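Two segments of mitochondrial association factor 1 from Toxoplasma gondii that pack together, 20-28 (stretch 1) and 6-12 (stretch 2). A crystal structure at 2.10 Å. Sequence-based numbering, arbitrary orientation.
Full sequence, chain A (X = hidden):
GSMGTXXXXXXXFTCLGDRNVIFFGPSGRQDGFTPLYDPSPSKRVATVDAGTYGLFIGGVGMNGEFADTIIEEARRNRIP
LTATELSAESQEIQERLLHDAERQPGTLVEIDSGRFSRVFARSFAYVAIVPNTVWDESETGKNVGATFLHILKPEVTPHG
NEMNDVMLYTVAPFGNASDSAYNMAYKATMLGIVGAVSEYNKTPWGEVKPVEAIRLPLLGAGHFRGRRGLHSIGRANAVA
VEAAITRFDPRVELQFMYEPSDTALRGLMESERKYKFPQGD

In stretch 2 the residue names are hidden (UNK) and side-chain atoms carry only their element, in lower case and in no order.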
ATOM      1  N   ASN A  20       1.862  18.337  -4.415  1.00 26.73           N
ATOM      2  CA  ASN A  20       1.516  17.751  -5.703  1.00 27.04           C
ATOM      3  C   ASN A  20       1.223  16.264  -5.553  1.00 29.38           C
ATOM      4  O   ASN A  20       2.000  15.532  -4.939  1.00 27.43           O
ATOM      5  CB  ASN A  20       2.645  17.951  -6.718  1.00 27.75           C
ATOM      6  CG  ASN A  20       2.614  19.319  -7.372  1.00 33.52           C
ATOM      7  OD1 ASN A  20       1.601  20.017  -7.343  1.00 32.88           O
ATOM      8  ND2 ASN A  20       3.729  19.701  -7.983  1.00 42.91           N
ATOM      9  N   VAL A  21       0.095  15.829  -6.106  1.00 28.91           N
ATOM     10  CA  VAL A  21      -0.249  14.414  -6.157  1.00 23.59           C
ATOM     11  C   VAL A  21      -0.336  13.974  -7.611  1.00 25.52           C
ATOM     12  O   VAL A  21      -0.907  14.677  -8.449  1.00 24.70           O
ATOM     13  CB  VAL A  21      -1.584  14.120  -5.449  1.00 24.89           C
ATOM     14  CG1 VAL A  21      -1.886  12.630  -5.481  1.00 26.47           C
ATOM     15  CG2 VAL A  21      -1.546  14.621  -4.014  1.00 23.60           C
ATOM     16  N   ILE A  22       0.240  12.815  -7.904  1.00 22.08           N
ATOM     17  CA  ILE A  22       0.186  12.247  -9.246  1.00 19.65           C
ATOM     18  C   ILE A  22      -0.992  11.292  -9.382  1.00 26.68           C
ATOM     19  O   ILE A  22      -1.200  10.423  -8.532  1.00 22.51           O
ATOM     20  CB  ILE A  22       1.487  11.499  -9.588  1.00 23.73           C
ATOM     21  CG1 ILE A  22       2.628  12.496  -9.796  1.00 27.46           C
ATOM     22  CG2 ILE A  22       1.316  10.651 -10.851  1.00 26.11           C
ATOM     23  CD1 ILE A  22       4.002  11.881  -9.681  1.00 27.88           C
ATOM     24  N   PHE A  23      -1.752  11.458 -10.462  1.00 21.71           N
ATOM     25  CA  PHE A  23      -2.825  10.534 -10.808  1.00 25.89           C
ATOM     26  C   PHE A  23      -2.575   9.977 -12.200  1.00 25.93           C
ATOM     27  O   PHE A  23      -2.881  10.626 -13.200  1.00 26.74           O
ATOM     28  CB  PHE A  23      -4.187  11.224 -10.751  1.00 24.89           C
ATOM     29  CG  PHE A  23      -4.507  11.817  -9.413  1.00 24.50           C
ATOM     30  CD1 PHE A  23      -4.110  13.105  -9.104  1.00 28.56           C
ATOM     31  CD2 PHE A  23      -5.206  11.088  -8.465  1.00 25.92           C
ATOM     32  CE1 PHE A  23      -4.403  13.658  -7.874  1.00 27.16           C
ATOM     33  CE2 PHE A  23      -5.501  11.637  -7.232  1.00 29.81           C
ATOM     34  CZ  PHE A  23      -5.099  12.925  -6.937  1.00 30.91           C
ATOM     35  N   PHE A  24      -2.006   8.779 -12.261  1.00 21.97           N
ATOM     36  CA  PHE A  24      -1.672   8.165 -13.539  1.00 26.23           C
ATOM     37  C   PHE A  24      -2.921   7.958 -14.381  1.00 23.57           C
ATOM     38  O   PHE A  24      -3.967   7.554 -13.870  1.00 25.75           O
ATOM     39  CB  PHE A  24      -0.955   6.829 -13.332  1.00 28.63           C
ATOM     40  CG  PHE A  24       0.463   6.970 -12.862  1.00 24.82           C
ATOM     41  CD1 PHE A  24       1.464   7.348 -13.741  1.00 24.56           C
ATOM     42  CD2 PHE A  24       0.796   6.714 -11.543  1.00 23.72           C
ATOM     43  CE1 PHE A  24       2.770   7.473 -13.314  1.00 21.93           C
ATOM     44  CE2 PHE A  24       2.100   6.837 -11.109  1.00 22.35           C
ATOM     45  CZ  PHE A  24       3.089   7.217 -11.994  1.00 21.70           C
ATOM     46  N   GLY A  25      -2.806   8.251 -15.671  1.00 28.65           N
ATOM     47  CA  GLY A  25      -3.894   8.036 -16.607  1.00 28.28           C
ATOM     48  C   GLY A  25      -3.865   6.602 -17.088  1.00 28.51           C
ATOM     49  O   GLY A  25      -3.040   5.815 -16.622  1.00 28.15           O
ATOM     50  N   PRO A  26      -4.749   6.255 -18.035  1.00 28.80           N
ATOM     51  CA  PRO A  26      -4.835   4.865 -18.493  1.00 35.23           C
ATOM     52  C   PRO A  26      -3.578   4.426 -19.234  1.00 34.47           C
ATOM     53  O   PRO A  26      -3.081   5.170 -20.078  1.00 33.01           O
ATOM     54  CB  PRO A  26      -6.043   4.865 -19.443  1.00 36.94           C
ATOM     55  CG  PRO A  26      -6.617   6.247 -19.416  1.00 34.29           C
ATOM     56  CD  PRO A  26      -5.593   7.159 -18.833  1.00 31.81           C
ATOM     57  N   SER A  27      -3.070   3.241 -18.914  1.00 31.69           N
ATOM     58  CA  SER A  27      -1.953   2.664 -19.652  1.00 36.17           C
ATOM     59  C   SER A  27      -2.480   1.787 -20.783  1.00 34.83           C
ATOM     60  O   SER A  27      -3.687   1.718 -21.011  1.00 34.02           O
ATOM     61  CB  SER A  27      -1.057   1.850 -18.722  1.00 35.53           C
ATOM     62  OG  SER A  27      -1.768   0.755 -18.171  1.00 39.74           O
ATOM     63  N   GLY A  28      -1.574   1.114 -21.485  1.00 42.90           N
ATOM     64  CA  GLY A  28      -1.952   0.248 -22.586  1.00 42.24           C
ATOM     65  C   GLY A  28      -2.608  -1.045 -22.136  1.00 48.71           C
ATOM     66  O   GLY A  28      -3.274  -1.717 -22.924  1.00 45.78           O
ATOM     67  N   UNK A   6       1.384   5.462 -19.256  1.00 36.38           N
ATOM     68  CA  UNK A   6       0.424   6.134 -18.372  1.00 38.87           C
ATOM     69  C   UNK A   6       0.800   7.591 -18.107  1.00 34.40           C
ATOM     70  O   UNK A   6       1.893   7.862 -17.613  1.00 30.37           O
ATOM     71  c   UNK A   6       1.847   4.692 -17.102  1.00 40.59           C
ATOM     72  c   UNK A   6       0.491   5.304 -17.085  1.00 38.69           C
ATOM     73  c   UNK A   6       2.157   4.428 -18.546  1.00 48.04           C
ATOM     74  N   UNK A   7      -0.100   8.512 -18.435  1.00 36.99           N
ATOM     75  CA  UNK A   7       0.162   9.938 -18.252  1.00 31.79           C
ATOM     76  C   UNK A   7       0.175  10.312 -16.772  1.00 32.17           C
ATOM     77  O   UNK A   7      -0.846  10.189 -16.098  1.00 32.05           O
ATOM     78  c   UNK A   7      -0.891  10.774 -18.983  1.00 32.80           C
ATOM     79  c   UNK A   7      -0.668  12.269 -18.810  1.00 38.37           C
ATOM     80  o   UNK A   7       0.495  12.710 -18.913  1.00 33.74           O
ATOM     81  o   UNK A   7      -1.651  12.999 -18.562  1.00 32.82           O
ATOM     82  N   UNK A   8       1.325  10.780 -16.258  1.00 33.48           N
ATOM     83  CA  UNK A   8       1.350  11.177 -14.847  1.00 29.39           C
ATOM     84  C   UNK A   8       0.746  12.566 -14.627  1.00 32.51           C
ATOM     85  O   UNK A   8       1.478  13.552 -14.519  1.00 31.90           O
ATOM     86  c   UNK A   8       3.513  11.498 -15.790  1.00 37.50           C
ATOM     87  c   UNK A   8       2.646  10.941 -16.895  1.00 29.67           C
ATOM     88  c   UNK A   8       2.842  11.151 -14.510  1.00 27.25           C
ATOM     89  N   UNK A   9      -0.581  12.637 -14.573  1.00 25.83           N
ATOM     90  CA  UNK A   9      -1.268  13.893 -14.295  1.00 26.83           C
ATOM     91  C   UNK A   9      -0.953  14.357 -12.878  1.00 31.52           C
ATOM     92  O   UNK A   9      -1.229  13.649 -11.908  1.00 26.37           O
ATOM     93  c   UNK A   9      -5.137  14.510 -14.166  1.00 28.70           C
ATOM     94  c   UNK A   9      -2.780  13.736 -14.482  1.00 24.37           C
ATOM     95  c   UNK A   9      -3.357  16.181 -14.731  1.00 25.42           C
ATOM     96  c   UNK A   9      -3.672  14.884 -13.999  1.00 30.35           C
ATOM     97  N   UNK A  10      -0.375  15.551 -12.768  1.00 23.17           N
ATOM     98  CA  UNK A  10       0.026  16.107 -11.481  1.00 23.40           C
ATOM     99  C   UNK A  10      -0.850  17.301 -11.118  1.00 33.71           C
ATOM    100  O   UNK A  10      -1.001  18.234 -11.910  1.00 30.78           O
ATOM    101  o   UNK A  10       2.325  15.422 -11.868  1.00 33.67           O
ATOM    102  c   UNK A  10       1.505  16.537 -11.496  1.00 28.62           C
ATOM    103  c   UNK A  10       1.938  17.042 -10.128  1.00 28.79           C
ATOM    104  N   UNK A  11      -1.424  17.261  -9.918  1.00 25.40           N
ATOM    105  CA  UNK A  11      -2.299  18.322  -9.431  1.00 30.81           C
ATOM    106  C   UNK A  11      -1.928  18.717  -8.006  1.00 27.77           C
ATOM    107  O   UNK A  11      -1.636  17.860  -7.172  1.00 26.50           O
ATOM    108  c   UNK A  11      -3.762  17.877  -9.488  1.00 27.47           C
ATOM    109  c   UNK A  11      -4.308  17.556 -10.883  1.00 31.63           C
ATOM    110  c   UNK A  11      -5.700  16.955 -10.785  1.00 28.50           C
ATOM    111  c   UNK A  11      -4.326  18.797 -11.760  1.00 30.47           C
ATOM    112  N   UNK A  12      -1.948  20.019  -7.734  1.00 29.71           N
ATOM    113  CA  UNK A  12      -1.595  20.538  -6.418  1.00 29.31           C
ATOM    114  C   UNK A  12      -2.829  20.653  -5.534  1.00 28.23           C
ATOM    115  O   UNK A  12      -3.892  21.067  -5.993  1.00 23.96           O
ATOM    116  n   UNK A  12       3.945  22.692  -6.795  1.00 42.07           N
ATOM    117  c   UNK A  12      -0.493  22.500  -5.212  1.00 34.20           C
ATOM    118  n   UNK A  12       2.809  24.683  -6.791  1.00 60.47           N
ATOM    119  c   UNK A  12       2.873  23.399  -6.465  1.00 40.88           C
ATOM    120  n   UNK A  12       1.870  22.815  -5.816  1.00 48.34           N
ATOM    121  c   UNK A  12       0.643  23.490  -5.401  1.00 41.04           C
ATOM    122  c   UNK A  12      -0.913  21.898  -6.541  1.00 38.24           C
TER
HETATM  123  O   HOH W   1      -2.231   7.687 -19.938  1.00 31.14           O

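Position 6 carries three side-chain carbons, and the last of them lies within bonding distance of the backbone N, closing a five-membered ring. The ring reaches the far end of stretch 1: its CB lies 3.6 Å from G25 O, 4.1 Å from S27 CB and 4.0 Å from F24 CD1, while the backbone O of position 6 sits at the edge of the F24 ring, near its plane. Ring closure onto N is unique to proline, so this is P6.

Position 7 has two side-chain carbons, the second bearing two oxygens. The CA-to-CB bond points sideways, and the nearest approach of the side chain is the CB of position 7 to G25 N, 4.6 Å, so the backbone makes the contact: the O of position 7 accepts a hydrogen bond from G25 N at 2.8 Å. A carboxylate one carbon beyond CB is aspartate, D7; an asparagine would need a nitrogen there. A water bridges D7 N and P26 O, 2.7 Å from each, accepting from the first and donating to the second.

Position 8 again shows three carbons closing onto the backbone N. The ring lies on the same sheet face as I22 and F24, with the CB of position 8 3.9 Å from F24 CE1 and 4.0 Å from I22 CG2. The closure makes it proline, P8, whose nitrogen has no hydrogen to donate.

Position 9 has four carbons, forked at the second, and its CB lies 3.4 Å from F23 O. A fork at CB would give isoleucine; a fork one atom further out gives leucine, L9. Its backbone pairs with F23: F23 N donates to L9 O at 2.7 Å and a nearly linear 174°, whereas the return bond from L9 N to F23 O is weak, at 3.3 Å and 130°. L9 N also donates to D7 O within its own stretch, at 2.9 Å.

At position 10 one carbon carries both an oxygen and a carbon. The oxygen lies 3.6 Å from I22 CG1 and the terminal carbon 3.6 Å from N20 CB, so the side chain touches two residues on its face of the sheet. This branched hydroxyl side chain is threonine, T10.

Position 11 repeats the four-carbon pattern with the fork at the second. On the same face as F23, one terminal carbon is 4.5 Å from F23 CD1. This is leucine, L11. L11 N donates to V21 O at 3.0 Å and V21 N to L11 O at 2.9 Å, with angles of 169° and 175°.

Position 12 has three carbons, a nitrogen, then a carbon bearing two more nitrogens; the nitrogen within the chain lies 3.2 Å from N20 OD1. The guanidinium means arginine, R12, whose NE donates a weak hydrogen bond to that oxygen at 122°.

The contact is an antiparallel strand pairing, 150° between strand directions, burying 684 Å², both sides summed. Hydrogen-bonded pairs V21–L11 and F23–L9 alternate with N20–R12, I22–T10 and F24–P8, whose side chains share the other face. CA-H...O contacts, such as I22 CA to L9 O at 3.3 Å, supplement the backbone bonds, and apolar packing of F24 against P6 and P8 extends the seam toward the loop.

Stretch 2 (6-12) PDPLTLR
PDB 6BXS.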